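Local coordinates for protein G/U mismatch-specific DNA glycosylase (Deinococcus radiodurans, PDB 2C2Q) that is a mismatch-specific DNA glycosylase of the uracil DNA glycosylase superfamily, with an alpha/beta fold built round a mainly parallel sheet, at residues Asn51-Thr56 with Leu80-Val85; Pro8-Ser13 with Glu111-Arg116. The protein carries 1 engineered substitution. All coordinates share one frame; numbering follows the deposited sequence.

The modelled chain starts at V7, and residues 8-13 of contact 2 follow almost at once, in a loop before strand 28-32. The chain then runs through helix 37-42 to 51-56, the first half of contact 1. After 23 more residues it returns as strand 80-84, which closes contact 1. Helix 103-113 comes next, and its end closes contact 2, a much longer loop of 97 residues. Contact 1 therefore lies wholly within contact 2 along the chain. Contact 1 joins a helix to an outermost strand in the buried interior. Contact 2 joins the N-terminal loop to a helix end at the surface. Their centres are about 17 Å apart.

Contact 1 of 2, residues Asn51-Thr56 with Leu80-Val85; sequences NKFWRT and LGLTDV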
ATOM      1  N   ASN A  51      -9.538 -11.764  -0.457  1.00 18.30           N
ATOM      2  CA  ASN A  51      -8.535 -10.877   0.087  1.00 16.62           C
ATOM      3  C   ASN A  51      -9.249  -9.931   1.052  1.00 15.92           C
ATOM      4  O   ASN A  51     -10.274  -9.359   0.680  1.00 17.34           O
ATOM      5  CB  ASN A  51      -7.825 -10.058  -1.042  1.00 14.78           C
ATOM      6  CG  ASN A  51      -6.623  -9.320  -0.494  1.00 15.46           C
ATOM      7  OD1 ASN A  51      -6.780  -8.452   0.374  1.00 15.57           O
ATOM      8  ND2 ASN A  51      -5.411  -9.687  -0.937  1.00 15.35           N
ATOM      9  N   LYS A  52      -8.721  -9.756   2.277  1.00 17.84           N
ATOM     10  CA  LYS A  52      -9.427  -9.005   3.352  1.00 18.32           C
ATOM     11  C   LYS A  52      -9.203  -7.478   3.281  1.00 17.24           C
ATOM     12  O   LYS A  52      -9.689  -6.742   4.126  1.00 15.13           O
ATOM     13  CB  LYS A  52      -8.939  -9.445   4.767  1.00 20.12           C
ATOM     14  CG  LYS A  52      -9.034 -10.924   5.031  1.00 23.95           C
ATOM     15  CD  LYS A  52      -8.708 -11.220   6.539  1.00 23.61           C
ATOM     16  CE  LYS A  52      -7.427 -12.007   6.586  1.00 30.32           C
ATOM     17  NZ  LYS A  52      -7.604 -13.351   6.017  1.00 35.80           N
ATOM     18  N   PHE A  53      -8.445  -6.975   2.267  1.00 13.37           N
ATOM     19  CA  PHE A  53      -8.061  -5.577   2.289  1.00 12.89           C
ATOM     20  C   PHE A  53      -9.261  -4.598   2.395  1.00 12.88           C
ATOM     21  O   PHE A  53      -9.229  -3.708   3.277  1.00 14.80           O
ATOM     22  CB  PHE A  53      -7.315  -5.278   0.979  1.00 13.06           C
ATOM     23  CG  PHE A  53      -6.816  -3.855   0.876  1.00 12.89           C
ATOM     24  CD1 PHE A  53      -5.609  -3.454   1.436  1.00 13.34           C
ATOM     25  CD2 PHE A  53      -7.537  -2.919   0.091  1.00 14.16           C
ATOM     26  CE1 PHE A  53      -5.150  -2.123   1.273  1.00 14.47           C
ATOM     27  CE2 PHE A  53      -7.074  -1.611  -0.045  1.00 13.51           C
ATOM     28  CZ  PHE A  53      -5.917  -1.217   0.536  1.00 11.99           C
ATOM     29  N   TRP A  54     -10.233  -4.675   1.486  1.00 15.16           N
ATOM     30  CA  TRP A  54     -11.368  -3.709   1.436  1.00 15.78           C
ATOM     31  C   TRP A  54     -12.231  -3.753   2.726  1.00 16.79           C
ATOM     32  O   TRP A  54     -12.496  -2.703   3.317  1.00 18.25           O
ATOM     33  CB  TRP A  54     -12.197  -3.852   0.192  1.00 15.68           C
ATOM     34  CG  TRP A  54     -11.379  -3.530  -1.027  1.00 13.10           C
ATOM     35  CD1 TRP A  54     -10.970  -4.405  -1.963  1.00 16.35           C
ATOM     36  CD2 TRP A  54     -10.806  -2.234  -1.390  1.00 17.97           C
ATOM     37  NE1 TRP A  54     -10.210  -3.761  -2.930  1.00 13.80           N
ATOM     38  CE2 TRP A  54     -10.048  -2.444  -2.587  1.00 14.62           C
ATOM     39  CE3 TRP A  54     -10.826  -0.945  -0.815  1.00 16.36           C
ATOM     40  CZ2 TRP A  54      -9.411  -1.399  -3.270  1.00 16.47           C
ATOM     41  CZ3 TRP A  54     -10.152   0.103  -1.479  1.00 17.74           C
ATOM     42  CH2 TRP A  54      -9.450  -0.143  -2.695  1.00 13.10           C
ATOM     43  N   ARG A  55     -12.479  -4.967   3.193  1.00 17.92           N
ATOM     44  CA  ARG A  55     -13.152  -5.177   4.526  1.00 20.58           C
ATOM     45  C   ARG A  55     -12.337  -4.497   5.624  1.00 19.41           C
ATOM     46  O   ARG A  55     -12.896  -3.780   6.471  1.00 19.76           O
ATOM     47  CB  ARG A  55     -13.217  -6.665   4.804  1.00 20.14           C
ATOM     48  CG  ARG A  55     -13.855  -7.135   6.124  1.00 27.35           C
ATOM     49  CD  ARG A  55     -13.956  -8.709   6.079  1.00 28.30           C
ATOM     50  NE  ARG A  55     -13.783  -9.137   4.667  1.00 38.77           N
ATOM     51  CZ  ARG A  55     -13.170 -10.252   4.254  1.00 43.43           C
ATOM     52  NH1 ARG A  55     -12.693 -11.141   5.137  1.00 41.83           N
ATOM     53  NH2 ARG A  55     -13.057 -10.500   2.942  1.00 43.42           N
ATOM     54  N   THR A  56     -11.019  -4.739   5.645  1.00 17.88           N
ATOM     55  CA  THR A  56     -10.165  -4.221   6.677  1.00 18.46           C
ATOM     56  C   THR A  56     -10.149  -2.699   6.702  1.00 18.22           C
ATOM     57  O   THR A  56     -10.315  -2.086   7.746  1.00 19.10           O
ATOM     58  CB  THR A  56      -8.719  -4.841   6.591  1.00 17.56           C
ATOM     59  OG1 THR A  56      -8.807  -6.286   6.708  1.00 20.47           O
ATOM     60  CG2 THR A  56      -7.791  -4.327   7.703  1.00 19.41           C
ATOM     61  N   LEU A  80      -6.328   8.704   1.126  1.00 15.49           N
ATOM     62  CA  LEU A  80      -5.577   7.474   0.871  1.00 14.55           C
ATOM     63  C   LEU A  80      -5.225   7.355  -0.626  1.00 14.11           C
ATOM     64  O   LEU A  80      -6.029   7.750  -1.484  1.00 14.68           O
ATOM     65  CB  LEU A  80      -6.382   6.245   1.261  1.00 13.48           C
ATOM     66  CG  LEU A  80      -6.147   5.724   2.707  1.00 13.62           C
ATOM     67  CD1 LEU A  80      -6.414   6.901   3.732  1.00 16.40           C
ATOM     68  CD2 LEU A  80      -7.006   4.526   2.956  1.00 15.12           C
ATOM     69  N   GLY A  81      -4.054   6.803  -0.882  1.00 12.52           N
ATOM     70  CA  GLY A  81      -3.601   6.429  -2.245  1.00 12.95           C
ATOM     71  C   GLY A  81      -3.074   5.002  -2.299  1.00 13.98           C
ATOM     72  O   GLY A  81      -3.030   4.281  -1.268  1.00 12.97           O
ATOM     73  N   LEU A  82      -2.600   4.608  -3.479  1.00 11.84           N
ATOM     74  CA  LEU A  82      -2.265   3.225  -3.738  1.00 10.38           C
ATOM     75  C   LEU A  82      -1.154   3.149  -4.767  1.00 11.80           C
ATOM     76  O   LEU A  82      -1.148   3.924  -5.776  1.00 11.72           O
ATOM     77  CB  LEU A  82      -3.445   2.426  -4.333  1.00 10.22           C
ATOM     78  CG  LEU A  82      -4.670   2.215  -3.421  1.00 11.25           C
ATOM     79  CD1 LEU A  82      -5.778   1.667  -4.251  1.00 12.91           C
ATOM     80  CD2 LEU A  82      -4.185   1.205  -2.284  1.00 11.28           C
ATOM     81  N   THR A  83      -0.258   2.228  -4.534  1.00 12.10           N
ATOM     82  CA  THR A  83       0.673   1.747  -5.590  1.00 13.48           C
ATOM     83  C   THR A  83       1.210   0.348  -5.188  1.00 12.16           C
ATOM     84  O   THR A  83       0.773  -0.194  -4.185  1.00 11.55           O
ATOM     85  CB  THR A  83       1.819   2.770  -5.847  1.00 12.79           C
ATOM     86  OG1 THR A  83       2.657   2.315  -6.931  1.00 13.79           O
ATOM     87  CG2 THR A  83       2.749   2.927  -4.609  1.00 13.54           C
ATOM     88  N   ASP A  84       2.179  -0.182  -5.925  1.00 11.95           N
ATOM     89  CA  ASP A  84       2.796  -1.469  -5.627  1.00 12.16           C
ATOM     90  C   ASP A  84       4.275  -1.410  -5.957  1.00 13.86           C
ATOM     91  O   ASP A  84       4.684  -0.622  -6.804  1.00 14.72           O
ATOM     92  CB  ASP A  84       2.184  -2.563  -6.494  1.00 13.36           C
ATOM     93  CG  ASP A  84       0.757  -2.947  -6.070  1.00 15.06           C
ATOM     94  OD1 ASP A  84       0.453  -3.029  -4.840  1.00 14.05           O
ATOM     95  OD2 ASP A  84      -0.113  -3.266  -6.921  1.00 14.12           O
ATOM     96  N   VAL A  85       5.042  -2.309  -5.376  1.00 12.31           N
ATOM     97  CA  VAL A  85       6.482  -2.344  -5.691  1.00 13.38           C
ATOM     98  C   VAL A  85       6.701  -2.801  -7.128  1.00 13.15           C
ATOM     99  O   VAL A  85       7.616  -2.328  -7.821  1.00 15.27           O
ATOM    100  CB  VAL A  85       7.231  -3.240  -4.678  1.00 12.80           C
ATOM    101  CG1 VAL A  85       8.756  -3.212  -4.923  1.00 15.58           C
ATOM    102  CG2 VAL A  85       6.898  -2.817  -3.207  1.00 16.45           C
TER
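L82 reaches from strand 80-84 toward two aromatic rings of the facing helix, one for each of its methyl groups. CD2 of L82 meets CZ of F53 at 4.1 Å. CD1 of L82 approaches CH2 of W54 at 4.4 Å. Both methyls come to their rings obliquely. F53 and L82 pass alongside each other, running in opposite directions. The CG of F53 is anti to its backbone N (chi1 -178°), and this sends the ring out from the start of helix 53-59 to the strand. In L82 it is the carbonyl carbon that CG opposes (chi1 -66°), which carries the two methyls across to the rings. W54 gets there with the far end of its indole.

The two rings also meet within the helix. F53 points its edge at W54, with CD2 of F53 lying 3.6 Å above the indole plane, over its centre. F53 stacks with Y46 as well. The indole NE1 of W54 donates to the backbone O of Y45, which gives this buried N-H a partner.

The helix start is held by polar bonds. OD1 of N51 accepts a hydrogen bond from the backbone N of F53 at 2.9 Å, a capping bond in the carbonyl plane with an N-H...O angle of 153°. The same OD1 is hydrogen-bonded to T160 OG1. K52 O takes two donors, the backbone N of T56 and T56 OG1, each at 2.8 Å. The hydroxyl comes from above the carbonyl plane.

L82 and F53 both touch L30 of the adjacent parallel strand 28-32. T83, next along the strand, touches L106 and K109 of helix 103-113 instead. The sheet thus has helices on both sides, as in the alpha/beta/alpha sandwich of the uracil DNA glycosylase superfamily.

Contact 2 of 2, residues Pro8-Ser13 with Glu111-Arg116; sequences PDLTGS and EHYRPR
Y113 brings its hydroxyl to the N-terminal loop, 4.2 Å from CD2 of L10, and shares a water with P8. Along the helix end, E111 comes first and pairs with R114 in a local salt bridge, OE2 to NH2, modelled unusually short and of doubtful exact length. H112 follows, on the last turn of the helix, and sets its CD2 over the centre of the Y113 ring, 3.4 Å above the plane. Y113 itself has CG beside the backbone N (chi1 -67°), and its ring extends toward 8-13. The bridging water lies in the ring plane, at the edge. It is 2.6 Å from Y113 OH and donates to P8 O at 2.5 Å. R114 then leaves the helix with positive phi. At P115 the backbone O accepts from T152 OG1, and R116 gives its NE to E151 O.

The loop keeps its own shape. A type I turn runs from D9 to G12, and D9 OD1 accepts a hydrogen bond from the backbone N of S13 at 2.6 Å through its syn lone pair. P8 also rests on R108 and K109. Between the two segments, the chemistry implies a polar link through one water, with the L10 methyl loosely approaching the hydroxyl oxygen.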
ATOM      1  N   PRO A   8       7.191   9.179 -12.916  1.00 26.50           N
ATOM      2  CA  PRO A   8       6.273   8.507 -13.852  1.00 25.36           C
ATOM      3  C   PRO A   8       4.862   9.141 -13.755  1.00 23.46           C
ATOM      4  O   PRO A   8       4.528   9.726 -12.713  1.00 23.39           O
ATOM      5  CB  PRO A   8       6.255   7.060 -13.364  1.00 24.67           C
ATOM      6  CG  PRO A   8       7.457   6.900 -12.474  1.00 25.49           C
ATOM      7  CD  PRO A   8       7.724   8.248 -11.899  1.00 27.73           C
ATOM      8  N   ASP A   9       4.068   9.091 -14.826  1.00 21.47           N
ATOM      9  CA  ASP A   9       2.641   9.411 -14.719  1.00 19.86           C
ATOM     10  C   ASP A   9       1.911   8.234 -14.035  1.00 17.19           C
ATOM     11  O   ASP A   9       2.512   7.250 -13.743  1.00 15.88           O
ATOM     12  CB  ASP A   9       2.024   9.735 -16.074  1.00 21.25           C
ATOM     13  CG  ASP A   9       2.127   8.578 -17.093  1.00 23.01           C
ATOM     14  OD1 ASP A   9       2.311   7.435 -16.741  1.00 26.79           O
ATOM     15  OD2 ASP A   9       2.070   8.706 -18.316  1.00 27.70           O
ATOM     16  N   LEU A  10       0.619   8.369 -13.809  1.00 17.08           N
ATOM     17  CA  LEU A  10      -0.096   7.369 -13.014  1.00 16.52           C
ATOM     18  C   LEU A  10      -0.211   6.000 -13.715  1.00 18.44           C
ATOM     19  O   LEU A  10      -0.440   4.965 -13.045  1.00 15.88           O
ATOM     20  CB  LEU A  10      -1.483   7.909 -12.698  1.00 14.72           C
ATOM     21  CG  LEU A  10      -1.526   9.062 -11.726  1.00 15.07           C
ATOM     22  CD1 LEU A  10      -2.979   9.585 -11.566  1.00 15.99           C
ATOM     23  CD2 LEU A  10      -0.955   8.617 -10.346  1.00 14.82           C
ATOM     24  N   THR A  11      -0.086   5.993 -15.049  1.00 18.81           N
ATOM     25  CA  THR A  11      -0.180   4.715 -15.806  1.00 19.55           C
ATOM     26  C   THR A  11       1.178   4.212 -16.277  1.00 19.98           C
ATOM     27  O   THR A  11       1.266   3.212 -16.980  1.00 19.90           O
ATOM     28  CB  THR A  11      -1.120   4.853 -17.043  1.00 21.51           C
ATOM     29  OG1 THR A  11      -0.499   5.736 -18.013  1.00 18.41           O
ATOM     30  CG2 THR A  11      -2.488   5.522 -16.724  1.00 20.94           C
ATOM     31  N   GLY A  12       2.249   4.922 -15.924  1.00 20.48           N
ATOM     32  CA  GLY A  12       3.600   4.511 -16.279  1.00 21.70           C
ATOM     33  C   GLY A  12       3.745   4.572 -17.802  1.00 22.10           C
ATOM     34  O   GLY A  12       4.436   3.725 -18.382  1.00 24.63           O
ATOM     35  N   SER A  13       3.094   5.562 -18.405  1.00 23.96           N
ATOM     36  CA  SER A  13       3.053   5.786 -19.870  1.00 25.67           C
ATOM     37  C   SER A  13       2.425   4.554 -20.538  1.00 26.51           C
ATOM     38  O   SER A  13       2.985   4.007 -21.500  1.00 27.80           O
ATOM     39  CB  SER A  13       4.457   6.024 -20.412  1.00 25.48           C
ATOM     40  OG  SER A  13       5.082   7.083 -19.716  1.00 28.01           O
ATOM     41  N   GLU A 111       8.975  10.582  -2.871  1.00 21.95           N
ATOM     42  CA  GLU A 111       9.745  11.843  -2.775  1.00 24.13           C
ATOM     43  C   GLU A 111       8.946  12.959  -3.426  1.00 24.14           C
ATOM     44  O   GLU A 111       8.948  14.089  -2.958  1.00 24.62           O
ATOM     45  CB  GLU A 111      11.090  11.704  -3.489  1.00 24.21           C
ATOM     46  CG  GLU A 111      11.852  13.044  -3.628  1.00 29.28           C
ATOM     47  CD  GLU A 111      12.002  13.817  -2.312  1.00 34.89           C
ATOM     48  OE1 GLU A 111      12.228  13.187  -1.244  1.00 33.99           O
ATOM     49  OE2 GLU A 111      11.903  15.076  -2.330  1.00 36.16           O
ATOM     50  N   HIS A 112       8.327  12.631  -4.554  1.00 24.44           N
ATOM     51  CA  HIS A 112       7.510  13.577  -5.284  1.00 23.16           C
ATOM     52  C   HIS A 112       6.215  13.935  -4.561  1.00 22.83           C
ATOM     53  O   HIS A 112       5.934  15.119  -4.296  1.00 23.66           O
ATOM     54  CB  HIS A 112       7.261  13.088  -6.728  1.00 23.47           C
ATOM     55  CG  HIS A 112       6.367  14.005  -7.494  1.00 25.70           C
ATOM     56  ND1 HIS A 112       6.820  15.187  -8.060  1.00 28.06           N
ATOM     57  CD2 HIS A 112       5.031  13.982  -7.696  1.00 26.87           C
ATOM     58  CE1 HIS A 112       5.801  15.821  -8.615  1.00 28.05           C
ATOM     59  NE2 HIS A 112       4.711  15.102  -8.421  1.00 27.35           N
ATOM     60  N   TYR A 113       5.409  12.935  -4.185  1.00 19.52           N
ATOM     61  CA  TYR A 113       4.081  13.175  -3.615  1.00 18.72           C
ATOM     62  C   TYR A 113       4.066  13.416  -2.094  1.00 18.01           C
ATOM     63  O   TYR A 113       3.083  13.945  -1.572  1.00 18.30           O
ATOM     64  CB  TYR A 113       3.215  11.958  -3.931  1.00 18.73           C
ATOM     65  CG  TYR A 113       2.930  11.820  -5.393  1.00 17.18           C
ATOM     66  CD1 TYR A 113       2.070  12.745  -6.025  1.00 17.58           C
ATOM     67  CD2 TYR A 113       3.475  10.765  -6.155  1.00 15.51           C
ATOM     68  CE1 TYR A 113       1.795  12.625  -7.393  1.00 22.26           C
ATOM     69  CE2 TYR A 113       3.193  10.652  -7.513  1.00 16.99           C
ATOM     70  CZ  TYR A 113       2.355  11.564  -8.105  1.00 19.07           C
ATOM     71  OH  TYR A 113       2.037  11.489  -9.456  1.00 21.90           O
ATOM     72  N   ARG A 114       5.132  12.987  -1.399  1.00 18.69           N
ATOM     73  CA  ARG A 114       5.227  13.283   0.044  1.00 19.84           C
ATOM     74  C   ARG A 114       3.970  12.914   0.873  1.00 19.55           C
ATOM     75  O   ARG A 114       3.472  13.710   1.672  1.00 17.98           O
ATOM     76  CB  ARG A 114       5.563  14.782   0.248  1.00 21.23           C
ATOM     77  CG  ARG A 114       6.877  15.208  -0.361  1.00 25.07           C
ATOM     78  CD  ARG A 114       8.084  14.470   0.178  1.00 30.00           C
ATOM     79  NE  ARG A 114       9.341  14.982  -0.367  1.00 33.12           N
ATOM     80  CZ  ARG A 114       9.963  16.098   0.069  1.00 37.56           C
ATOM     81  NH1 ARG A 114       9.458  16.816   1.060  1.00 39.16           N
ATOM     82  NH2 ARG A 114      11.097  16.502  -0.499  1.00 39.58           N
ATOM     83  N   PRO A 115       3.451  11.683   0.754  1.00 18.57           N
ATOM     84  CA  PRO A 115       2.315  11.290   1.618  1.00 17.85           C
ATOM     85  C   PRO A 115       2.752  11.282   3.105  1.00 17.02           C
ATOM     86  O   PRO A 115       3.962  11.124   3.365  1.00 17.51           O
ATOM     87  CB  PRO A 115       2.006   9.861   1.149  1.00 18.09           C
ATOM     88  CG  PRO A 115       3.343   9.357   0.639  1.00 18.46           C
ATOM     89  CD  PRO A 115       3.973  10.574  -0.060  1.00 19.49           C
ATOM     90  N   ARG A 116       1.814  11.430   4.039  1.00 17.32           N
ATOM     91  CA  ARG A 116       2.202  11.447   5.481  1.00 17.40           C
ATOM     92  C   ARG A 116       2.678  10.058   5.938  1.00 17.33           C
ATOM     93  O   ARG A 116       3.567   9.960   6.805  1.00 18.22           O
ATOM     94  CB  ARG A 116       1.060  11.949   6.364  1.00 17.05           C
ATOM     95  CG  ARG A 116       0.685  13.478   6.162  1.00 17.78           C
ATOM     96  CD  ARG A 116       1.877  14.456   6.168  1.00 19.06           C
ATOM     97  NE  ARG A 116       2.799  14.207   7.256  1.00 19.31           N
ATOM     98  CZ  ARG A 116       2.609  14.610   8.520  1.00 21.29           C
ATOM     99  NH1 ARG A 116       1.511  15.324   8.850  1.00 20.29           N
ATOM    100  NH2 ARG A 116       3.510  14.263   9.450  1.00 20.33           N
TER
HETATM  101  O   HOH W   1       3.178   9.498 -10.610  1.00 26.64           O